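Local structure of GCN5-related N-acetyltransferase (Streptococcus suis, 3G3S) at residues A[20-26]-A[178-182]; A[40-44]-A[55-61]; A[100-106]-A[236-240]; A[170-176]-A[188-192]. The protein probably transfers an acetyl group from acetyl-coenzyme A to an amine, as other members of the GCN5-related N-acetyltransferase family do, its own substrate being unestablished. All blocks are in the same frame, centred on the assembly; numbering follows the deposited sequence.

Contact 1: residues A[20-26]-A[178-182]; sequences IIWTCLE and YASYS. With NA (sodium ion), chain C.
Helix-on-strand packing, a general means of covering a sheet, here sets helix 20-26 of this GNAT-family protein obliquely across the end of strand 170-181. The helix is regular, with Cys24 N to Ile20 O and Leu25 N to Ile21 O both 2.9 Å. Its axis passes 7.4 Å from that of extended residues 179-181 at 62°, and the CA atoms of Thr23 and Tyr181 lie 4.9 Å apart. The chain turns a corner at Tyr178, whose ring receives Ile20 CD1 at 3.9 Å from CD2; Ile20 CG1 meets Ala179 CB at 4.1 Å. Aromatic contact follows where Trp22 (chi1 m) directs its ring edge onto the face of Tyr181 (chi1 p), with centroids 5.0 Å apart and planes at 74°. Polar bonds fasten the strand's end: Thr23 OG1 donates to Ser180 O (2.8 Å), and the Glu26 carboxylate takes Ser182 N on OE1 (2.8 Å) and Ser182 OG on OE2 (2.6 Å). Tyr47 of strand 42-48 also packs on Ile20, Thr23 and Ala179. The helix terminus reaches the dimer interface, where a sodium ion binds four waters, Glu26 O of the second subunit and, at 2.4 Å, Glu26 O of this chain.

Contact 2: residues A[40-44]-A[55-61]; sequences PQSAL and FLAGQPH
Antiparallel pairing sends successive residues to opposite faces of a sheet, as 42-44 with 55-58 illustrates. The strands run antiparallel at 164°, with axes 4.7 Å apart. Ala43 and Ala57 form the hydrogen-bonded pair (Ala43 N to Ala57 O 2.9 Å, Ala57 N to Ala43 O 2.8 Å), flanked by the non-hydrogen-bonded pairs Ser42-Gly58 and Leu44-Leu56, whose CA atoms are 4.4 and 4.7 Å apart. Both alanine methyls project to one face, where Phe13 of helix 2-13 packs on them. On the other face Leu44 (chi1 t, chi2 p) and Leu56 (chi1 m, chi2 149°) bring CD1 and CD2, respectively, to 3.5 Å, beneath helix 62-68. Gly58 has phi 84° and psi -154°; a CB here would lie 2.2 Å from Gln41 O, a clash. That carbonyl instead accepts Gln59 N at 2.9 Å. Ser42, in the m rotamer, turns OG to Gln59 O in a very short 2.4 Å hydrogen bond, and His61 CB stands 3.7 Å from the same OG. With chi1 t, His61 is the N-cap of helix 62-68, its ND1 accepting Asp63 N. The whole is the open end of a beta hairpin, strands 42-48 and 52-58, passing directly into a helix.

Contact 3: residues A[100-106]-A[236-240]; sequences YATKKDT and GYELD
This is a surface pairing of strand ends between neighbours in the central sheet, joining the finish of strand 94-102 to the start of strand 239-248. Thr102 and Leu239 make an antiparallel non-hydrogen-bonded pair, CA atoms 4.4 Å apart, bracketed by Asp240 N to Ala101 O and Lys103 N to Glu238 O, both 2.8 Å. Leu239 (chi1 t, chi2 p) lays CD1 3.9 Å from Tyr100 CB, at the edge of that ring. Gly236, at phi 116° and psi -8°, ends helix 226-235 in a Schellman motif and places its O 3.4 Å from Thr106 CG2. Tyr237 (chi1 m) puts CD1 3.8 Å from Thr102 OG1 and 3.6 Å from Thr106 OG1; those hydroxyls bond to Trp221 O and Tyr218 OH of strand 218-223. Beyond the direct bonds, water takes over: one donates to Thr102 O (2.7 Å) and Asp240 OD2 (2.5 Å), another joins Lys103 O (2.5 Å), Thr106 OG1 (2.8 Å) and Glu238 N (3.1 Å). With Lys103 NZ 4.3 Å from Glu238 OE1, beyond a salt bridge, the direct polar bonding across the segments is backbone to backbone.

Contact 4: residues A[170-176]-A[188-192]; sequences QVVSGAS and EVDTR. With EDO (1,2-ethanediol), chain F.
A beta hairpin of the GNAT sheet, built from strands 170-181 and 184-191, provides this contact. The strands run antiparallel at 167°, axes 4.7 Å apart. Gly174-Asp190 and Ser176-Glu188 are hydrogen-bonded pairs: Gly174 N to Asp190 O and Asp190 N to Gly174 O are 2.9 Å, Ser176 N to Glu188 O and Glu188 N to Ser176 O 2.8 Å. Between and beyond them lie the non-hydrogen-bonded pairs Ala175-Val189, with CB to CG2 4.1 Å, and Ser173-Thr191, whose OG and OG1 hydrogen-bond at 2.8 Å. Arg192 N continues the pairing to Val172 O (2.8 Å). Its side chain, chi1 t and chi3 p, brings NH1 2.7 Å from Gln170 OE1 and a guanidinium face over Val172 CG1, while NE forms a salt bridge with Asp194. Glu188 OE1 lies 2.8 Å from O1 of an ethanediol, probably from the crystallisation liquor. Helix 200-214 packs on Ser173, Val189 and Thr191; on the strand's other edge, strand 162-167 joins through a classic beta bulge, Val172 and Ser173 both facing Ile165.

In the fold
One mixed sheet can organise a whole chain, and all four contacts reach it. Contacts 2 and 4 are local hairpins, following one another along the sequence, with centres 34 Å apart on opposite sides of the chain's centre. Contacts 1 and 3 close far longer loops, 151 and 129 residues, and interleave; contact 2 falls within the first loop and contact 4 within the second. Contact 1 shares strand 170-181 with contact 4, where Tyr178 CD1 meets Glu188 OE1 at 3.7 Å, and touches contact 2 through Ile21 CG1 and Phe55 CG at 3.5 Å. Contact 1 thus brings helix 19-26 onto strand 170-181, and contact 3, about 18 Å away between centres, pairs strand 94-102 with strand 239-248, uniting sequence-distant parts on one sheet.

Contact 1: residues A[20-26]-A[178-182]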
loop_
_atom_site.group_PDB
_atom_site.type_symbol
_atom_site.label_atom_id
_atom_site.label_comp_id
_atom_site.label_asym_id
_atom_site.label_seq_id
_atom_site.Cartn_x
_atom_site.Cartn_y
_atom_site.Cartn_z
ATOM N N ILE A 20 13.017 -0.254 3.621
ATOM C CA ILE A 20 12.775 -1.647 4.011
ATOM C C ILE A 20 11.744 -1.638 5.144
ATOM O O ILE A 20 10.956 -2.599 5.289
ATOM C CB ILE A 20 14.077 -2.339 4.413
ATOM C CG1 ILE A 20 14.969 -2.565 3.188
ATOM C CG2 ILE A 20 13.799 -3.708 5.174
ATOM C CD1 ILE A 20 16.428 -2.785 3.500
ATOM N N ILE A 21 11.759 -0.604 5.982
ATOM C CA ILE A 21 10.687 -0.498 6.981
ATOM C C ILE A 21 9.374 -0.304 6.203
ATOM O O ILE A 21 8.357 -0.911 6.480
ATOM C CB ILE A 21 10.872 0.649 8.011
ATOM C CG1 ILE A 21 12.207 0.562 8.752
ATOM C CG2 ILE A 21 9.664 0.657 9.026
ATOM C CD1 ILE A 21 12.517 1.802 9.599
ATOM N N TRP A 22 9.387 0.569 5.203
ATOM C CA TRP A 22 8.190 0.737 4.376
ATOM C C TRP A 22 7.741 -0.589 3.744
ATOM O O TRP A 22 6.542 -0.919 3.740
ATOM C CB TRP A 22 8.410 1.799 3.260
ATOM C CG TRP A 22 8.900 3.106 3.740
ATOM C CD1 TRP A 22 8.887 3.589 5.013
ATOM C CD2 TRP A 22 9.396 4.180 2.918
ATOM N NE1 TRP A 22 9.397 4.863 5.042
ATOM C CE2 TRP A 22 9.691 5.255 3.766
ATOM C CE3 TRP A 22 9.639 4.309 1.561
ATOM C CZ2 TRP A 22 10.218 6.451 3.306
ATOM C CZ3 TRP A 22 10.161 5.497 1.095
ATOM C CH2 TRP A 22 10.439 6.555 1.961
ATOM N N THR A 23 8.685 -1.363 3.213
ATOM C CA THR A 23 8.367 -2.658 2.655
ATOM C C THR A 23 7.608 -3.503 3.682
ATOM O O THR A 23 6.487 -3.998 3.426
ATOM C CB THR A 23 9.642 -3.356 2.218
ATOM O OG1 THR A 23 10.174 -2.629 1.081
ATOM C CG2 THR A 23 9.430 -4.885 1.818
ATOM N N CYS A 24 8.228 -3.621 4.842
ATOM C CA CYS A 24 7.651 -4.440 5.926
ATOM C C CYS A 24 6.255 -3.978 6.392
ATOM O O CYS A 24 5.365 -4.802 6.556
ATOM C CB CYS A 24 8.611 -4.521 7.081
ATOM S SG CYS A 24 10.108 -5.350 6.753
ATOM N N LEU A 25 6.060 -2.669 6.559
ATOM C CA LEU A 25 4.744 -2.118 6.923
ATOM C C LEU A 25 3.671 -2.125 5.805
ATOM O O LEU A 25 2.500 -2.140 6.137
ATOM C CB LEU A 25 4.925 -0.707 7.448
ATOM C CG LEU A 25 5.685 -0.472 8.749
ATOM C CD1 LEU A 25 5.884 0.994 8.993
ATOM C CD2 LEU A 25 4.974 -1.157 10.004
ATOM N N GLU A 26 4.066 -2.138 4.515
ATOM C CA GLU A 26 3.093 -2.161 3.391
ATOM C C GLU A 26 2.399 -3.502 3.237
ATOM O O GLU A 26 1.278 -3.552 2.759
ATOM C CB GLU A 26 3.713 -1.734 2.048
ATOM C CG GLU A 26 4.078 -0.247 2.040
ATOM C CD GLU A 26 4.675 0.210 0.737
ATOM O OE1 GLU A 26 5.027 -0.635 -0.123
ATOM O OE2 GLU A 26 4.776 1.437 0.610
ATOM N N TYR A 178 17.461 -4.930 -3.552
ATOM C CA TYR A 178 17.526 -5.743 -2.322
ATOM C C TYR A 178 16.106 -5.962 -1.766
ATOM O O TYR A 178 15.761 -7.015 -1.131
ATOM C CB TYR A 178 18.350 -4.987 -1.296
ATOM C CG TYR A 178 18.610 -5.745 0.011
ATOM C CD1 TYR A 178 19.709 -6.615 0.129
ATOM C CD2 TYR A 178 17.814 -5.553 1.118
ATOM C CE1 TYR A 178 19.967 -7.295 1.328
ATOM C CE2 TYR A 178 18.065 -6.247 2.330
ATOM C CZ TYR A 178 19.142 -7.103 2.421
ATOM O OH TYR A 178 19.381 -7.764 3.614
ATOM N N ALA A 179 15.292 -4.932 -1.985
ATOM C CA ALA A 179 13.897 -4.878 -1.632
ATOM C C ALA A 179 13.184 -3.884 -2.564
ATOM O O ALA A 179 13.808 -3.059 -3.272
ATOM C CB ALA A 179 13.725 -4.457 -0.170
ATOM N N SER A 180 11.869 -3.990 -2.514
ATOM C CA SER A 180 10.906 -3.199 -3.277
ATOM C C SER A 180 9.805 -2.713 -2.360
ATOM O O SER A 180 9.381 -3.443 -1.441
ATOM C CB SER A 180 10.219 -4.076 -4.329
ATOM O OG SER A 180 11.135 -4.731 -5.137
ATOM N N TYR A 181 9.314 -1.512 -2.620
ATOM C CA TYR A 181 8.135 -1.004 -1.922
ATOM C C TYR A 181 7.224 -0.422 -3.009
ATOM O O TYR A 181 7.584 -0.436 -4.173
ATOM C CB TYR A 181 8.478 -0.026 -0.808
ATOM C CG TYR A 181 9.116 1.260 -1.261
ATOM C CD1 TYR A 181 10.456 1.296 -1.613
ATOM C CD2 TYR A 181 8.382 2.441 -1.327
ATOM C CE1 TYR A 181 11.050 2.486 -2.047
ATOM C CE2 TYR A 181 8.975 3.628 -1.749
ATOM C CZ TYR A 181 10.314 3.636 -2.098
ATOM O OH TYR A 181 10.918 4.812 -2.520
ATOM N N SER A 182 6.063 0.066 -2.617
ATOM C CA SER A 182 5.038 0.552 -3.535
ATOM C C SER A 182 5.540 1.500 -4.608
ATOM O O SER A 182 5.116 1.413 -5.745
ATOM C CB SER A 182 3.928 1.237 -2.722
ATOM O OG SER A 182 4.461 2.229 -1.850
HETATM NA NA NA C . -0.729 -2.165 2.758
HETATM O O HOH W 1 -0.106 -1.852 5.279
HETATM O O HOH W 2 -1.626 -4.259 3.556
HETATM O O HOH W 3 0.360 0.247 2.344
HETATM O O HOH W 4 -1.009 -2.459 0.442
#

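Contact 2: residues A[40-44]-A[55-61]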
loop_
_atom_site.group_PDB
_atom_site.type_symbol
_atom_site.label_atom_id
_atom_site.label_comp_id
_atom_site.label_asym_id
_atom_site.label_seq_id
_atom_site.Cartn_x
_atom_site.Cartn_y
_atom_site.Cartn_z
ATOM N N PRO A 40 0.850 -2.859 21.728
ATOM C CA PRO A 40 2.204 -2.807 21.194
ATOM C C PRO A 40 2.978 -1.579 21.614
ATOM O O PRO A 40 2.521 -0.459 21.360
ATOM C CB PRO A 40 1.974 -2.754 19.685
ATOM C CG PRO A 40 0.643 -2.167 19.522
ATOM C CD PRO A 40 -0.154 -2.708 20.665
ATOM N N GLN A 41 4.127 -1.785 22.264
ATOM C CA GLN A 41 5.014 -0.695 22.661
ATOM C C GLN A 41 6.407 -0.817 22.018
ATOM O O GLN A 41 7.199 0.109 22.071
ATOM C CB GLN A 41 5.234 -0.697 24.160
ATOM C CG GLN A 41 4.039 -0.580 25.084
ATOM C CD GLN A 41 4.510 -0.575 26.558
ATOM O OE1 GLN A 41 5.237 0.334 26.981
ATOM N NE2 GLN A 41 4.118 -1.603 27.327
ATOM N N SER A 42 6.698 -1.987 21.467
ATOM C CA SER A 42 7.970 -2.328 20.882
ATOM C C SER A 42 7.692 -3.099 19.599
ATOM O O SER A 42 6.798 -3.900 19.554
ATOM C CB SER A 42 8.792 -3.164 21.877
ATOM O OG SER A 42 8.959 -2.462 23.114
ATOM N N ALA A 43 8.446 -2.828 18.543
ATOM C CA ALA A 43 8.254 -3.517 17.290
ATOM C C ALA A 43 9.571 -3.762 16.525
ATOM O O ALA A 43 10.594 -3.104 16.730
ATOM C CB ALA A 43 7.242 -2.745 16.398
ATOM N N LEU A 44 9.489 -4.736 15.631
ATOM C CA LEU A 44 10.577 -5.206 14.804
ATOM C C LEU A 44 10.080 -5.362 13.379
ATOM O O LEU A 44 9.095 -6.043 13.122
ATOM C CB LEU A 44 11.076 -6.577 15.283
ATOM C CG LEU A 44 12.058 -7.340 14.388
ATOM C CD1 LEU A 44 13.435 -6.655 14.286
ATOM C CD2 LEU A 44 12.221 -8.775 14.920
ATOM N N PHE A 55 14.888 -3.781 11.870
ATOM C CA PHE A 55 14.706 -2.407 12.336
ATOM C C PHE A 55 13.888 -2.439 13.586
ATOM O O PHE A 55 12.745 -2.893 13.571
ATOM C CB PHE A 55 14.010 -1.553 11.303
ATOM C CG PHE A 55 14.840 -1.297 10.080
ATOM C CD1 PHE A 55 14.811 -2.177 9.009
ATOM C CD2 PHE A 55 15.662 -0.185 10.021
ATOM C CE1 PHE A 55 15.560 -1.916 7.872
ATOM C CE2 PHE A 55 16.437 0.083 8.877
ATOM C CZ PHE A 55 16.386 -0.778 7.821
ATOM N N LEU A 56 14.447 -1.881 14.650
ATOM C CA LEU A 56 13.848 -1.981 15.985
ATOM C C LEU A 56 13.260 -0.675 16.503
ATOM O O LEU A 56 13.994 0.243 16.764
ATOM C CB LEU A 56 14.948 -2.449 16.925
ATOM C CG LEU A 56 15.494 -3.835 16.548
ATOM C CD1 LEU A 56 17.003 -3.924 16.960
ATOM C CD2 LEU A 56 14.580 -4.905 17.134
ATOM N N ALA A 57 11.947 -0.621 16.711
ATOM C CA ALA A 57 11.277 0.617 17.134
ATOM C C ALA A 57 10.528 0.521 18.493
ATOM O O ALA A 57 10.206 -0.575 19.012
ATOM C CB ALA A 57 10.340 1.074 16.030
ATOM N N GLY A 58 10.305 1.688 19.095
ATOM C CA GLY A 58 9.582 1.765 20.361
ATOM C C GLY A 58 10.479 1.519 21.571
ATOM O O GLY A 58 11.648 1.820 21.555
ATOM N N GLN A 59 9.891 1.042 22.662
ATOM C CA GLN A 59 10.653 0.739 23.833
ATOM C C GLN A 59 11.521 -0.471 23.532
ATOM O O GLN A 59 11.091 -1.375 22.805
ATOM C CB GLN A 59 9.721 0.444 25.024
ATOM C CG GLN A 59 8.905 1.649 25.463
ATOM C CD GLN A 59 9.763 2.828 25.968
ATOM O OE1 GLN A 59 10.781 2.637 26.645
ATOM N NE2 GLN A 59 9.341 4.049 25.646
ATOM N N PRO A 60 12.756 -0.486 24.060
ATOM C CA PRO A 60 13.651 -1.638 23.896
ATOM C C PRO A 60 13.018 -2.826 24.548
ATOM O O PRO A 60 12.402 -2.674 25.598
ATOM C CB PRO A 60 14.912 -1.244 24.662
ATOM C CG PRO A 60 14.836 0.216 24.787
ATOM C CD PRO A 60 13.388 0.593 24.829
ATOM N N HIS A 61 13.130 -3.969 23.888
ATOM C CA HIS A 61 12.530 -5.212 24.327
ATOM C C HIS A 61 13.405 -6.405 23.927
ATOM O O HIS A 61 13.604 -6.661 22.752
ATOM C CB HIS A 61 11.149 -5.376 23.709
ATOM C CG HIS A 61 10.296 -6.322 24.476
ATOM N ND1 HIS A 61 10.544 -7.674 24.506
ATOM C CD2 HIS A 61 9.257 -6.108 25.310
ATOM C CE1 HIS A 61 9.672 -8.258 25.308
ATOM N NE2 HIS A 61 8.873 -7.332 25.800
#

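Contact 3: residues A[100-106]-A[236-240]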
loop_
_atom_site.group_PDB
_atom_site.type_symbol
_atom_site.label_atom_id
_atom_site.label_comp_id
_atom_site.label_asym_id
_atom_site.label_seq_id
_atom_site.Cartn_x
_atom_site.Cartn_y
_atom_site.Cartn_z
ATOM N N TYR A 100 25.198 4.960 6.549
ATOM C CA TYR A 100 24.896 6.320 6.129
ATOM C C TYR A 100 23.615 6.361 5.301
ATOM O O TYR A 100 23.548 5.827 4.200
ATOM C CB TYR A 100 26.103 6.906 5.350
ATOM C CG TYR A 100 27.379 6.864 6.195
ATOM C CD1 TYR A 100 28.165 5.731 6.213
ATOM C CD2 TYR A 100 27.769 7.946 7.010
ATOM C CE1 TYR A 100 29.308 5.636 7.004
ATOM C CE2 TYR A 100 28.928 7.859 7.803
ATOM C CZ TYR A 100 29.675 6.687 7.796
ATOM O OH TYR A 100 30.817 6.555 8.528
ATOM N N ALA A 101 22.604 7.018 5.856
ATOM C CA ALA A 101 21.348 7.186 5.200
ATOM C C ALA A 101 21.520 8.336 4.209
ATOM O O ALA A 101 22.295 9.241 4.454
ATOM C CB ALA A 101 20.299 7.545 6.203
ATOM N N THR A 102 20.760 8.295 3.142
ATOM C CA THR A 102 20.768 9.381 2.155
ATOM C C THR A 102 19.363 9.982 2.104
ATOM O O THR A 102 18.383 9.360 2.510
ATOM C CB THR A 102 21.239 8.888 0.757
ATOM O OG1 THR A 102 20.257 8.023 0.166
ATOM C CG2 THR A 102 22.610 8.166 0.857
ATOM N N LYS A 103 19.285 11.223 1.622
ATOM C CA LYS A 103 18.031 11.931 1.499
ATOM C C LYS A 103 17.223 11.231 0.433
ATOM O O LYS A 103 17.788 10.738 -0.544
ATOM C CB LYS A 103 18.281 13.400 1.138
ATOM C CG LYS A 103 19.000 14.151 2.236
ATOM C CD LYS A 103 19.022 15.663 2.003
ATOM C CE LYS A 103 19.767 16.362 3.141
ATOM N NZ LYS A 103 19.855 17.839 2.969
ATOM N N LYS A 104 15.907 11.176 0.625
ATOM C CA LYS A 104 15.003 10.534 -0.320
ATOM C C LYS A 104 14.402 11.462 -1.371
ATOM O O LYS A 104 13.513 11.039 -2.103
ATOM C CB LYS A 104 13.878 9.826 0.433
ATOM C CG LYS A 104 14.391 8.816 1.481
ATOM C CD LYS A 104 15.332 7.813 0.856
ATOM C CE LYS A 104 16.064 6.932 1.872
ATOM N NZ LYS A 104 17.177 6.191 1.154
ATOM N N ASP A 105 14.888 12.694 -1.458
ATOM C CA ASP A 105 14.391 13.696 -2.442
ATOM C C ASP A 105 15.402 13.989 -3.556
ATOM O O ASP A 105 15.476 15.111 -4.091
ATOM C CB ASP A 105 14.045 15.006 -1.717
ATOM C CG ASP A 105 15.238 15.621 -1.017
ATOM O OD1 ASP A 105 16.348 15.054 -1.094
ATOM O OD2 ASP A 105 15.061 16.676 -0.371
ATOM N N THR A 106 16.148 12.968 -3.924
ATOM C CA THR A 106 17.234 13.069 -4.875
ATOM C C THR A 106 16.875 13.655 -6.227
ATOM O O THR A 106 15.905 13.253 -6.845
ATOM C CB THR A 106 17.779 11.670 -5.146
ATOM O OG1 THR A 106 17.823 10.954 -3.911
ATOM C CG2 THR A 106 19.144 11.742 -5.740
ATOM N N GLY A 236 24.561 11.064 -7.333
ATOM C CA GLY A 236 23.611 12.154 -7.087
ATOM C C GLY A 236 22.956 12.179 -5.736
ATOM O O GLY A 236 22.259 13.130 -5.427
ATOM N N TYR A 237 23.147 11.135 -4.932
ATOM C CA TYR A 237 22.536 11.106 -3.610
ATOM C C TYR A 237 23.250 12.076 -2.675
ATOM O O TYR A 237 24.417 12.428 -2.886
ATOM C CB TYR A 237 22.551 9.674 -3.039
ATOM C CG TYR A 237 21.790 8.669 -3.861
ATOM C CD1 TYR A 237 20.439 8.473 -3.652
ATOM C CD2 TYR A 237 22.417 7.887 -4.818
ATOM C CE1 TYR A 237 19.726 7.586 -4.406
ATOM C CE2 TYR A 237 21.717 6.953 -5.546
ATOM C CZ TYR A 237 20.365 6.781 -5.321
ATOM O OH TYR A 237 19.622 5.896 -6.077
ATOM N N GLU A 238 22.546 12.539 -1.654
ATOM C CA GLU A 238 23.135 13.395 -0.646
ATOM C C GLU A 238 22.921 12.751 0.699
ATOM O O GLU A 238 21.863 12.172 0.969
ATOM C CB GLU A 238 22.513 14.779 -0.644
ATOM C CG GLU A 238 22.896 15.581 -1.873
ATOM C CD GLU A 238 22.298 16.964 -1.888
ATOM O OE1 GLU A 238 21.779 17.402 -0.839
ATOM O OE2 GLU A 238 22.355 17.612 -2.965
ATOM N N LEU A 239 23.936 12.870 1.537
ATOM C CA LEU A 239 23.915 12.317 2.877
ATOM C C LEU A 239 22.790 12.927 3.702
ATOM O O LEU A 239 22.549 14.144 3.629
ATOM C CB LEU A 239 25.239 12.611 3.576
ATOM C CG LEU A 239 25.352 12.257 5.061
ATOM C CD1 LEU A 239 25.382 10.742 5.306
ATOM C CD2 LEU A 239 26.607 12.913 5.651
ATOM N N ASP A 240 22.085 12.071 4.443
ATOM C CA ASP A 240 21.080 12.488 5.404
ATOM C C ASP A 240 21.838 12.502 6.728
ATOM O O ASP A 240 22.172 13.560 7.257
ATOM C CB ASP A 240 19.891 11.514 5.413
ATOM C CG ASP A 240 18.854 11.828 6.511
ATOM O OD1 ASP A 240 19.007 12.846 7.219
ATOM O OD2 ASP A 240 17.862 11.063 6.641
HETATM O O HOH W 5 16.897 9.649 4.785
HETATM O O HOH W 6 19.564 11.911 -1.908
#

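Contact 4: residues A[170-176]-A[188-192]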
loop_
_atom_site.group_PDB
_atom_site.type_symbol
_atom_site.label_atom_id
_atom_site.label_comp_id
_atom_site.label_asym_id
_atom_site.label_seq_id
_atom_site.Cartn_x
_atom_site.Cartn_y
_atom_site.Cartn_z
ATOM N N GLN A 170 31.280 -14.303 -17.238
ATOM C CA GLN A 170 30.954 -14.402 -15.823
ATOM C C GLN A 170 30.368 -13.087 -15.334
ATOM O O GLN A 170 30.692 -12.008 -15.860
ATOM C CB GLN A 170 32.214 -14.712 -15.007
ATOM C CG GLN A 170 32.957 -15.938 -15.458
ATOM C CD GLN A 170 34.278 -16.185 -14.694
ATOM O OE1 GLN A 170 34.387 -15.917 -13.488
ATOM N NE2 GLN A 170 35.278 -16.712 -15.405
ATOM N N VAL A 171 29.441 -13.182 -14.392
ATOM C CA VAL A 171 28.882 -12.036 -13.735
ATOM C C VAL A 171 29.971 -11.563 -12.801
ATOM O O VAL A 171 30.449 -12.334 -11.963
ATOM C CB VAL A 171 27.607 -12.376 -12.942
ATOM C CG1 VAL A 171 27.195 -11.197 -12.050
ATOM C CG2 VAL A 171 26.498 -12.776 -13.917
ATOM N N VAL A 172 30.381 -10.307 -12.976
ATOM C CA VAL A 172 31.436 -9.709 -12.150
ATOM C C VAL A 172 30.985 -8.495 -11.328
ATOM O O VAL A 172 31.730 -8.041 -10.469
ATOM C CB VAL A 172 32.664 -9.364 -13.018
ATOM C CG1 VAL A 172 33.196 -10.629 -13.695
ATOM C CG2 VAL A 172 32.330 -8.294 -14.044
ATOM N N SER A 173 29.796 -7.953 -11.602
ATOM C CA SER A 173 29.279 -6.828 -10.841
ATOM C C SER A 173 27.786 -6.734 -11.109
ATOM O O SER A 173 27.282 -7.292 -12.106
ATOM C CB SER A 173 29.991 -5.508 -11.224
ATOM O OG SER A 173 29.568 -4.481 -10.335
ATOM N N GLY A 174 27.072 -6.049 -10.215
ATOM C CA GLY A 174 25.637 -5.906 -10.355
ATOM C C GLY A 174 25.050 -4.894 -9.397
ATOM O O GLY A 174 25.629 -4.585 -8.316
ATOM N N ALA A 175 23.927 -4.325 -9.832
ATOM C CA ALA A 175 23.158 -3.359 -9.050
ATOM C C ALA A 175 21.736 -3.834 -9.151
ATOM O O ALA A 175 21.208 -3.971 -10.254
ATOM C CB ALA A 175 23.286 -1.965 -9.595
ATOM N N SER A 176 21.107 -4.123 -8.022
ATOM C CA SER A 176 19.768 -4.716 -8.051
ATOM C C SER A 176 18.937 -4.337 -6.842
ATOM O O SER A 176 19.404 -3.676 -5.926
ATOM C CB SER A 176 19.876 -6.255 -8.157
ATOM O OG SER A 176 18.621 -6.898 -8.240
ATOM N N GLU A 188 21.065 -2.522 -3.920
ATOM C CA GLU A 188 22.161 -3.364 -3.502
ATOM C C GLU A 188 23.113 -3.306 -4.671
ATOM O O GLU A 188 22.691 -3.583 -5.786
ATOM C CB GLU A 188 21.683 -4.790 -3.365
ATOM C CG GLU A 188 22.765 -5.853 -3.199
ATOM C CD GLU A 188 23.452 -5.851 -1.840
ATOM O OE1 GLU A 188 23.003 -5.182 -0.895
ATOM O OE2 GLU A 188 24.457 -6.567 -1.728
ATOM N N VAL A 189 24.370 -2.970 -4.404
ATOM C CA VAL A 189 25.407 -2.983 -5.409
ATOM C C VAL A 189 26.525 -3.895 -4.909
ATOM O O VAL A 189 26.927 -3.821 -3.726
ATOM C CB VAL A 189 25.968 -1.578 -5.682
ATOM C CG1 VAL A 189 27.009 -1.653 -6.756
ATOM C CG2 VAL A 189 24.851 -0.624 -6.093
ATOM N N ASP A 190 27.043 -4.743 -5.801
ATOM C CA ASP A 190 28.130 -5.661 -5.466
ATOM C C ASP A 190 29.088 -5.842 -6.655
ATOM O O ASP A 190 28.637 -5.872 -7.809
ATOM C CB ASP A 190 27.549 -7.023 -5.125
ATOM C CG ASP A 190 26.793 -7.049 -3.795
ATOM O OD1 ASP A 190 27.446 -6.835 -2.756
ATOM O OD2 ASP A 190 25.573 -7.366 -3.781
ATOM N N THR A 191 30.390 -5.957 -6.376
ATOM C CA THR A 191 31.384 -6.243 -7.385
ATOM C C THR A 191 32.283 -7.362 -6.911
ATOM O O THR A 191 32.703 -7.374 -5.762
ATOM C CB THR A 191 32.205 -5.022 -7.692
ATOM O OG1 THR A 191 31.313 -3.997 -8.141
ATOM C CG2 THR A 191 33.263 -5.310 -8.777
ATOM N N ARG A 192 32.604 -8.298 -7.799
ATOM C CA ARG A 192 33.429 -9.420 -7.412
ATOM C C ARG A 192 34.835 -8.887 -7.060
ATOM O O ARG A 192 35.336 -7.972 -7.703
ATOM C CB ARG A 192 33.405 -10.477 -8.506
ATOM C CG ARG A 192 33.713 -11.823 -7.959
ATOM C CD ARG A 192 33.595 -12.866 -9.008
ATOM N NE ARG A 192 34.634 -12.790 -10.030
ATOM C CZ ARG A 192 34.655 -13.562 -11.112
ATOM N NH1 ARG A 192 33.661 -14.387 -11.339
ATOM N NH2 ARG A 192 35.640 -13.458 -11.999
HETATM C C1 EDO F . 20.564 -3.274 1.213
HETATM O O1 EDO F . 21.939 -3.201 0.817
HETATM C C2 EDO F . 20.186 -2.101 2.106
HETATM O O2 EDO F . 21.076 -0.999 1.892
HETATM O O HOH W 7 30.684 -14.410 -10.333
#